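Local coordinates for protein proline dehydrogenase (Bradyrhizobium japonicum USDA 110, PDB 3HAZ) that probably oxidises proline to glutamate in two steps, as a bifunctional enzyme with an FAD-dependent proline dehydrogenase and an NAD-dependent aldehyde dehydrogenase part, at residues S193-G198 / G235-L240; H168-E173 / T442-G447. One frame throughout, in Å; residues are numbered along the deposited sequence.

Interaction 1 (S193-G198 / G235-L240); sequences SFDMLG and GISVKL. With SO4 (sulfate ion), chain K.
Two backbone hydrogen bonds join strands 193-196 and 235-238, which run parallel, and both use F194. F194 N donates to G235 O at 2.9 Å, from above the carbonyl plane. F194 O accepts S237 N at 2.9 Å, nearly along the C=O axis (176°). Between these bonds I236 turns its CA hydrogen to F194 O. S193 adds a side-chain bond: OG lies beside its own backbone N, chi1 -60°, and accepts G235 N at 2.8 Å. The same OG is hydrogen-bonded to R441. An alanine here would take away OG and its bonds to G235 N and R441, and would probably loosen the start of the strand pairing. Within the TIM barrel of the proline dehydrogenase part, these strands and helix 204-223 form a beta-alpha-beta unit. Apolar contacts lie on the helix side. M196, bent at chi2 and chi3, crosses I236 obliquely, with CG 3.7 Å from I236 CG1. I221, A217 and Y214 of the helix pack on F194, I236 and M196. Polar groups gather on the other face. S237 OG is bonded to R341, an FAD-binding residue, and D195 OD2 to Y455. K239 lays CD 3.5 Å from G198 O, and its NZ forms a salt bridge with D280. K239 NZ stays 4.5 Å from D195 OD1, too far for a salt bridge. It also bonds weakly to sulfate O4 and to a water held by M196 O.

Interaction 2 (H168-E173 / T442-G447); sequences HFVLGE and TYAPVG
P445 and V170 have the largest areas buried by this contact, and G447 comes next. P445 O accepts V170 N at 2.8 Å, nearly along the C=O axis. The proline N carries no hydrogen, and ring CD lies 3.1 Å from H168 O instead. The proline ring also turns toward 168-173. Its CB lies 3.9 Å from F169 CD1, and the phenyl group crosses it obliquely. Y455 of helix 452-463 touches both rings, and M78 of helix 71-85 packs on F169.

V170 bonds through both ends of its backbone. Its O accepts G447 N at 3.0 Å with the donor close to the C=O axis. The CA hydrogen of V446 also turns to V170 O. The side chain is set by chi1 176°, with CG1 anti to the backbone N and CG2 beside it. CB then rests 3.9 Å from V446 CG2, while CG2 is 4.2 Å from A444 CB. As bridge partners, V170 and V446 stand on the same face of the sheet.

Strand 440-448 belongs to the TIM barrel of proline dehydrogenase. It is paired in parallel with 193-196 and 416-420. The short strand 170-172 joins it as a further parallel neighbour. Y443 is bonded to R419 and H421 of the chain around strand 416-420, and P445 and G447 then bond to V170 and G172.

G447 carries the pairing on, and G172 is bonded beyond it to H449. G447 O accepts a hydrogen bond from G172 N at 3.2 Å, bent at the hydrogen (141°), with the donor in the carbonyl plane. The CA hydrogen of L171 points to the same O. L171 turns its end back toward the partner strand, bringing CD1 3.9 Å from G447 O.

In the fold
Strands 193-196 and 440-448 are neighbours in the barrel sheet, so interactions 1 and 2 adjoin. S193 N and O probably bond to T442 O and A444 N, and Y443 packs on S193 and S237. Along the chain, interaction 1 is nested inside the loop closed by interaction 2. Interaction 1 is buried throughout and joins two strands of the barrel itself. Interaction 2 adds a short extra strand, and its V170 and H168 are partly exposed. Interaction 1 has charged and polar groups near the FAD; the side chain of K239 lies about 5 Å from the FAD. Interaction 2 pairs through backbone bonds and apolar side chains. Its Y443 touches the FAD, but not segment 168-173.

Interaction 1 (S193-G198 / G235-L240)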
ATOM      1  N   SER A 193     -50.516  31.254  -2.661  1.00 21.33           N
ATOM      2  CA  SER A 193     -50.009  32.020  -3.782  1.00 21.79           C
ATOM      3  C   SER A 193     -49.634  31.037  -4.894  1.00 21.48           C
ATOM      4  O   SER A 193     -49.511  29.833  -4.652  1.00 17.56           O
ATOM      5  CB  SER A 193     -48.815  32.869  -3.353  1.00 24.95           C
ATOM      6  OG  SER A 193     -49.195  33.773  -2.326  1.00 22.12           O
ATOM      7  N   PHE A 194     -49.459  31.548  -6.107  1.00 19.22           N
ATOM      8  CA  PHE A 194     -49.322  30.695  -7.281  1.00 23.15           C
ATOM      9  C   PHE A 194     -47.883  30.655  -7.762  1.00 18.10           C
ATOM     10  O   PHE A 194     -47.319  31.677  -8.154  1.00 16.49           O
ATOM     11  CB  PHE A 194     -50.207  31.202  -8.431  1.00 25.28           C
ATOM     12  CG  PHE A 194     -51.693  31.010  -8.215  1.00 28.08           C
ATOM     13  CD1 PHE A 194     -52.198  30.591  -6.989  1.00 30.27           C
ATOM     14  CD2 PHE A 194     -52.590  31.289  -9.243  1.00 22.80           C
ATOM     15  CE1 PHE A 194     -53.577  30.432  -6.796  1.00 24.68           C
ATOM     16  CE2 PHE A 194     -53.966  31.145  -9.055  1.00 25.23           C
ATOM     17  CZ  PHE A 194     -54.455  30.709  -7.828  1.00 28.83           C
ATOM     18  N   ASP A 195     -47.303  29.465  -7.731  1.00 17.95           N
ATOM     19  CA  ASP A 195     -46.035  29.204  -8.393  1.00 15.39           C
ATOM     20  C   ASP A 195     -46.383  28.632  -9.765  1.00 16.02           C
ATOM     21  O   ASP A 195     -46.661  27.442  -9.907  1.00 22.14           O
ATOM     22  CB  ASP A 195     -45.208  28.212  -7.574  1.00 19.93           C
ATOM     23  CG  ASP A 195     -43.850  27.919  -8.192  1.00 29.99           C
ATOM     24  OD1 ASP A 195     -43.373  28.726  -9.020  1.00 33.70           O
ATOM     25  OD2 ASP A 195     -43.256  26.879  -7.836  1.00 34.58           O
ATOM     26  N   MET A 196     -46.402  29.495 -10.774  1.00 15.90           N
ATOM     27  CA  MET A 196     -46.838  29.085 -12.103  1.00 18.85           C
ATOM     28  C   MET A 196     -45.837  28.136 -12.769  1.00 22.60           C
ATOM     29  O   MET A 196     -44.627  28.375 -12.764  1.00 20.21           O
ATOM     30  CB  MET A 196     -47.097  30.316 -12.976  1.00 20.91           C
ATOM     31  CG  MET A 196     -47.997  31.370 -12.308  1.00 16.22           C
ATOM     32  SD  MET A 196     -49.702  30.819 -12.047  1.00 23.26           S
ATOM     33  CE  MET A 196     -50.089  30.267 -13.713  1.00 21.29           C
ATOM     34  N   LEU A 197     -46.350  27.061 -13.354  1.00 24.88           N
ATOM     35  CA  LEU A 197     -45.501  26.034 -13.965  1.00 23.78           C
ATOM     36  C   LEU A 197     -44.562  26.509 -15.084  1.00 29.79           C
ATOM     37  O   LEU A 197     -43.446  26.002 -15.230  1.00 38.78           O
ATOM     38  CB  LEU A 197     -46.372  24.897 -14.500  1.00 23.20           C
ATOM     39  CG  LEU A 197     -46.537  23.682 -13.592  1.00 27.45           C
ATOM     40  CD1 LEU A 197     -46.660  24.107 -12.150  1.00 29.05           C
ATOM     41  CD2 LEU A 197     -47.742  22.853 -14.031  1.00 20.67           C
ATOM     42  N   GLY A 198     -45.011  27.466 -15.880  1.00 27.64           N
ATOM     43  CA  GLY A 198     -44.300  27.804 -17.104  1.00 33.44           C
ATOM     44  C   GLY A 198     -42.843  28.220 -16.992  1.00 30.33           C
ATOM     45  O   GLY A 198     -42.450  28.934 -16.064  1.00 26.06           O
ATOM     46  N   GLY A 235     -49.815  36.096  -3.815  1.00 24.55           N
ATOM     47  CA  GLY A 235     -48.797  36.415  -4.792  1.00 23.98           C
ATOM     48  C   GLY A 235     -48.816  35.509  -6.009  1.00 23.32           C
ATOM     49  O   GLY A 235     -49.446  34.446  -6.026  1.00 19.81           O
ATOM     50  N   ILE A 236     -48.118  35.946  -7.044  1.00 20.88           N
ATOM     51  CA  ILE A 236     -47.892  35.114  -8.209  1.00 27.51           C
ATOM     52  C   ILE A 236     -46.407  35.151  -8.548  1.00 24.97           C
ATOM     53  O   ILE A 236     -45.767  36.197  -8.423  1.00 22.90           O
ATOM     54  CB  ILE A 236     -48.736  35.599  -9.410  1.00 31.30           C
ATOM     55  CG1 ILE A 236     -48.648  34.608 -10.572  1.00 27.60           C
ATOM     56  CG2 ILE A 236     -48.313  37.010  -9.844  1.00 27.88           C
ATOM     57  CD1 ILE A 236     -49.700  34.851 -11.650  1.00 33.12           C
ATOM     58  N   SER A 237     -45.864  34.002  -8.948  1.00 20.93           N
ATOM     59  CA  SER A 237     -44.474  33.901  -9.379  1.00 26.71           C
ATOM     60  C   SER A 237     -44.406  33.789 -10.891  1.00 31.35           C
ATOM     61  O   SER A 237     -45.177  33.043 -11.503  1.00 26.73           O
ATOM     62  CB  SER A 237     -43.790  32.678  -8.761  1.00 34.40           C
ATOM     63  OG  SER A 237     -43.421  32.921  -7.422  1.00 35.33           O
ATOM     64  N   VAL A 238     -43.461  34.518 -11.477  1.00 27.71           N
ATOM     65  CA  VAL A 238     -43.327  34.628 -12.922  1.00 27.43           C
ATOM     66  C   VAL A 238     -41.878  34.392 -13.336  1.00 25.89           C
ATOM     67  O   VAL A 238     -40.960  34.783 -12.617  1.00 20.28           O
ATOM     68  CB  VAL A 238     -43.783  36.026 -13.382  1.00 30.23           C
ATOM     69  CG1 VAL A 238     -43.149  36.404 -14.702  1.00 32.91           C
ATOM     70  CG2 VAL A 238     -45.309  36.083 -13.450  1.00 33.48           C
ATOM     71  N   LYS A 239     -41.679  33.739 -14.482  1.00 22.81           N
ATOM     72  CA  LYS A 239     -40.342  33.489 -15.022  1.00 22.52           C
ATOM     73  C   LYS A 239     -40.104  34.222 -16.339  1.00 21.75           C
ATOM     74  O   LYS A 239     -40.854  34.051 -17.303  1.00 23.68           O
ATOM     75  CB  LYS A 239     -40.115  31.990 -15.234  1.00 25.69           C
ATOM     76  CG  LYS A 239     -39.704  31.229 -13.982  1.00 23.69           C
ATOM     77  CD  LYS A 239     -39.501  29.755 -14.298  1.00 26.83           C
ATOM     78  CE  LYS A 239     -39.009  28.988 -13.077  1.00 25.09           C
ATOM     79  NZ  LYS A 239     -39.935  29.152 -11.930  1.00 20.08           N
ATOM     80  N   LEU A 240     -39.052  35.029 -16.387  1.00 17.38           N
ATOM     81  CA  LEU A 240     -38.737  35.763 -17.614  1.00 22.76           C
ATOM     82  C   LEU A 240     -38.562  34.834 -18.812  1.00 25.74           C
ATOM     83  O   LEU A 240     -38.943  35.192 -19.918  1.00 23.29           O
ATOM     84  CB  LEU A 240     -37.494  36.634 -17.431  1.00 17.44           C
ATOM     85  CG  LEU A 240     -37.623  37.635 -16.280  1.00 23.79           C
ATOM     86  CD1 LEU A 240     -36.366  38.468 -16.099  1.00 26.14           C
ATOM     87  CD2 LEU A 240     -38.837  38.526 -16.510  1.00 28.92           C
TER
HETATM   88  S   SO4 K1006     -38.421  27.129  -8.505  1.00 87.03           S
HETATM   89  O1  SO4 K1006     -38.679  27.381  -7.091  1.00 88.49           O
HETATM   90  O2  SO4 K1006     -37.333  26.164  -8.608  1.00 87.90           O
HETATM   91  O3  SO4 K1006     -39.623  26.582  -9.133  1.00 91.75           O
HETATM   92  O4  SO4 K1006     -38.050  28.377  -9.169  1.00 81.22           O
HETATM   93  O   HOH W   1     -43.050  30.590 -11.767  1.00 27.35           O

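Interaction 2 (H168-E173 / T442-G447)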
ATOM      1  N   HIS A 168     -51.023  18.393  -4.001  1.00 25.65           N
ATOM      2  CA  HIS A 168     -49.940  19.374  -3.979  1.00 28.04           C
ATOM      3  C   HIS A 168     -49.706  20.095  -5.298  1.00 26.68           C
ATOM      4  O   HIS A 168     -48.852  20.975  -5.388  1.00 24.59           O
ATOM      5  CB  HIS A 168     -48.651  18.725  -3.475  1.00 29.87           C
ATOM      6  CG  HIS A 168     -48.780  18.161  -2.095  1.00 26.63           C
ATOM      7  ND1 HIS A 168     -48.152  17.002  -1.699  1.00 30.16           N
ATOM      8  CD2 HIS A 168     -49.498  18.586  -1.028  1.00 23.06           C
ATOM      9  CE1 HIS A 168     -48.462  16.746  -0.440  1.00 35.01           C
ATOM     10  NE2 HIS A 168     -49.284  17.688  -0.012  1.00 31.37           N
ATOM     11  N   PHE A 169     -50.473  19.728  -6.317  1.00 24.21           N
ATOM     12  CA  PHE A 169     -50.388  20.414  -7.593  1.00 23.97           C
ATOM     13  C   PHE A 169     -51.778  20.867  -8.001  1.00 25.19           C
ATOM     14  O   PHE A 169     -52.759  20.197  -7.701  1.00 17.57           O
ATOM     15  CB  PHE A 169     -49.792  19.491  -8.654  1.00 22.36           C
ATOM     16  CG  PHE A 169     -48.364  19.112  -8.389  1.00 19.14           C
ATOM     17  CD1 PHE A 169     -47.335  19.725  -9.082  1.00 15.11           C
ATOM     18  CD2 PHE A 169     -48.053  18.154  -7.444  1.00 27.13           C
ATOM     19  CE1 PHE A 169     -46.017  19.391  -8.835  1.00 23.26           C
ATOM     20  CE2 PHE A 169     -46.737  17.809  -7.197  1.00 30.45           C
ATOM     21  CZ  PHE A 169     -45.715  18.435  -7.895  1.00 22.41           C
ATOM     22  N   VAL A 170     -51.853  22.017  -8.662  1.00 23.72           N
ATOM     23  CA  VAL A 170     -53.098  22.505  -9.237  1.00 21.11           C
ATOM     24  C   VAL A 170     -52.961  22.465 -10.764  1.00 26.80           C
ATOM     25  O   VAL A 170     -52.381  23.369 -11.370  1.00 20.30           O
ATOM     26  CB  VAL A 170     -53.404  23.943  -8.774  1.00 19.55           C
ATOM     27  CG1 VAL A 170     -54.648  24.465  -9.473  1.00 23.62           C
ATOM     28  CG2 VAL A 170     -53.572  23.995  -7.242  1.00 17.80           C
ATOM     29  N   LEU A 171     -53.494  21.409 -11.373  1.00 20.51           N
ATOM     30  CA  LEU A 171     -53.192  21.084 -12.768  1.00 19.45           C
ATOM     31  C   LEU A 171     -54.443  20.968 -13.637  1.00 22.60           C
ATOM     32  O   LEU A 171     -55.518  20.652 -13.145  1.00 23.88           O
ATOM     33  CB  LEU A 171     -52.434  19.757 -12.823  1.00 18.31           C
ATOM     34  CG  LEU A 171     -50.903  19.769 -12.732  1.00 29.04           C
ATOM     35  CD1 LEU A 171     -50.380  21.018 -12.048  1.00 34.01           C
ATOM     36  CD2 LEU A 171     -50.409  18.519 -12.035  1.00 23.46           C
ATOM     37  N   GLY A 172     -54.281  21.206 -14.934  1.00 23.25           N
ATOM     38  CA  GLY A 172     -55.352  21.021 -15.896  1.00 21.67           C
ATOM     39  C   GLY A 172     -54.785  20.922 -17.299  1.00 26.70           C
ATOM     40  O   GLY A 172     -53.610  21.207 -17.518  1.00 23.50           O
ATOM     41  N   GLU A 173     -55.613  20.519 -18.256  1.00 23.24           N
ATOM     42  CA  GLU A 173     -55.175  20.456 -19.644  1.00 26.31           C
ATOM     43  C   GLU A 173     -54.867  21.852 -20.177  1.00 27.14           C
ATOM     44  O   GLU A 173     -53.996  22.025 -21.030  1.00 24.88           O
ATOM     45  CB  GLU A 173     -56.229  19.777 -20.514  1.00 27.09           C
ATOM     46  CG  GLU A 173     -56.365  18.289 -20.258  1.00 36.35           C
ATOM     47  CD  GLU A 173     -57.130  17.577 -21.359  1.00 59.73           C
ATOM     48  OE1 GLU A 173     -57.261  18.148 -22.465  1.00 59.12           O
ATOM     49  OE2 GLU A 173     -57.597  16.443 -21.117  1.00 74.38           O
ATOM     50  N   THR A 442     -47.669  30.308   1.528  1.00 20.22           N
ATOM     51  CA  THR A 442     -47.629  28.985   0.920  1.00 23.38           C
ATOM     52  C   THR A 442     -47.954  29.101  -0.564  1.00 24.92           C
ATOM     53  O   THR A 442     -48.985  29.663  -0.943  1.00 23.02           O
ATOM     54  CB  THR A 442     -48.600  28.015   1.631  1.00 25.42           C
ATOM     55  OG1 THR A 442     -48.233  27.918   3.012  1.00 18.95           O
ATOM     56  CG2 THR A 442     -48.545  26.627   1.014  1.00 23.24           C
ATOM     57  N   TYR A 443     -47.051  28.605  -1.404  1.00 19.16           N
ATOM     58  CA  TYR A 443     -47.273  28.627  -2.843  1.00 19.79           C
ATOM     59  C   TYR A 443     -47.731  27.265  -3.323  1.00 24.84           C
ATOM     60  O   TYR A 443     -47.236  26.228  -2.864  1.00 20.88           O
ATOM     61  CB  TYR A 443     -45.993  28.975  -3.604  1.00 19.23           C
ATOM     62  CG  TYR A 443     -45.548  30.416  -3.563  1.00 18.51           C
ATOM     63  CD1 TYR A 443     -45.836  31.284  -4.609  1.00 22.71           C
ATOM     64  CD2 TYR A 443     -44.777  30.893  -2.506  1.00 23.21           C
ATOM     65  CE1 TYR A 443     -45.395  32.602  -4.591  1.00 24.29           C
ATOM     66  CE2 TYR A 443     -44.324  32.206  -2.482  1.00 19.35           C
ATOM     67  CZ  TYR A 443     -44.639  33.055  -3.521  1.00 24.85           C
ATOM     68  OH  TYR A 443     -44.196  34.358  -3.488  1.00 27.08           O
ATOM     69  N   ALA A 444     -48.658  27.280  -4.272  1.00 20.85           N
ATOM     70  CA  ALA A 444     -49.095  26.066  -4.945  1.00 25.86           C
ATOM     71  C   ALA A 444     -48.616  26.083  -6.391  1.00 18.05           C
ATOM     72  O   ALA A 444     -48.705  27.111  -7.072  1.00 21.19           O
ATOM     73  CB  ALA A 444     -50.628  25.946  -4.884  1.00 22.72           C
ATOM     74  N   PRO A 445     -48.085  24.951  -6.870  1.00 18.04           N
ATOM     75  CA  PRO A 445     -47.734  24.879  -8.290  1.00 23.48           C
ATOM     76  C   PRO A 445     -49.020  24.887  -9.100  1.00 17.21           C
ATOM     77  O   PRO A 445     -49.923  24.098  -8.806  1.00 18.81           O
ATOM     78  CB  PRO A 445     -47.035  23.520  -8.413  1.00 23.98           C
ATOM     79  CG  PRO A 445     -46.631  23.162  -6.999  1.00 17.57           C
ATOM     80  CD  PRO A 445     -47.715  23.728  -6.145  1.00 18.11           C
ATOM     81  N   VAL A 446     -49.109  25.781 -10.078  1.00 20.64           N
ATOM     82  CA  VAL A 446     -50.334  25.952 -10.853  1.00 13.36           C
ATOM     83  C   VAL A 446     -50.006  26.008 -12.330  1.00 18.29           C
ATOM     84  O   VAL A 446     -49.216  26.850 -12.746  1.00 16.16           O
ATOM     85  CB  VAL A 446     -51.055  27.274 -10.497  1.00 23.36           C
ATOM     86  CG1 VAL A 446     -52.298  27.457 -11.378  1.00 18.02           C
ATOM     87  CG2 VAL A 446     -51.409  27.334  -9.008  1.00 20.14           C
ATOM     88  N   GLY A 447     -50.615  25.129 -13.126  1.00 19.02           N
ATOM     89  CA  GLY A 447     -50.481  25.223 -14.567  1.00 17.31           C
ATOM     90  C   GLY A 447     -51.054  24.094 -15.408  1.00 20.25           C
ATOM     91  O   GLY A 447     -51.806  23.250 -14.929  1.00 21.78           O
TER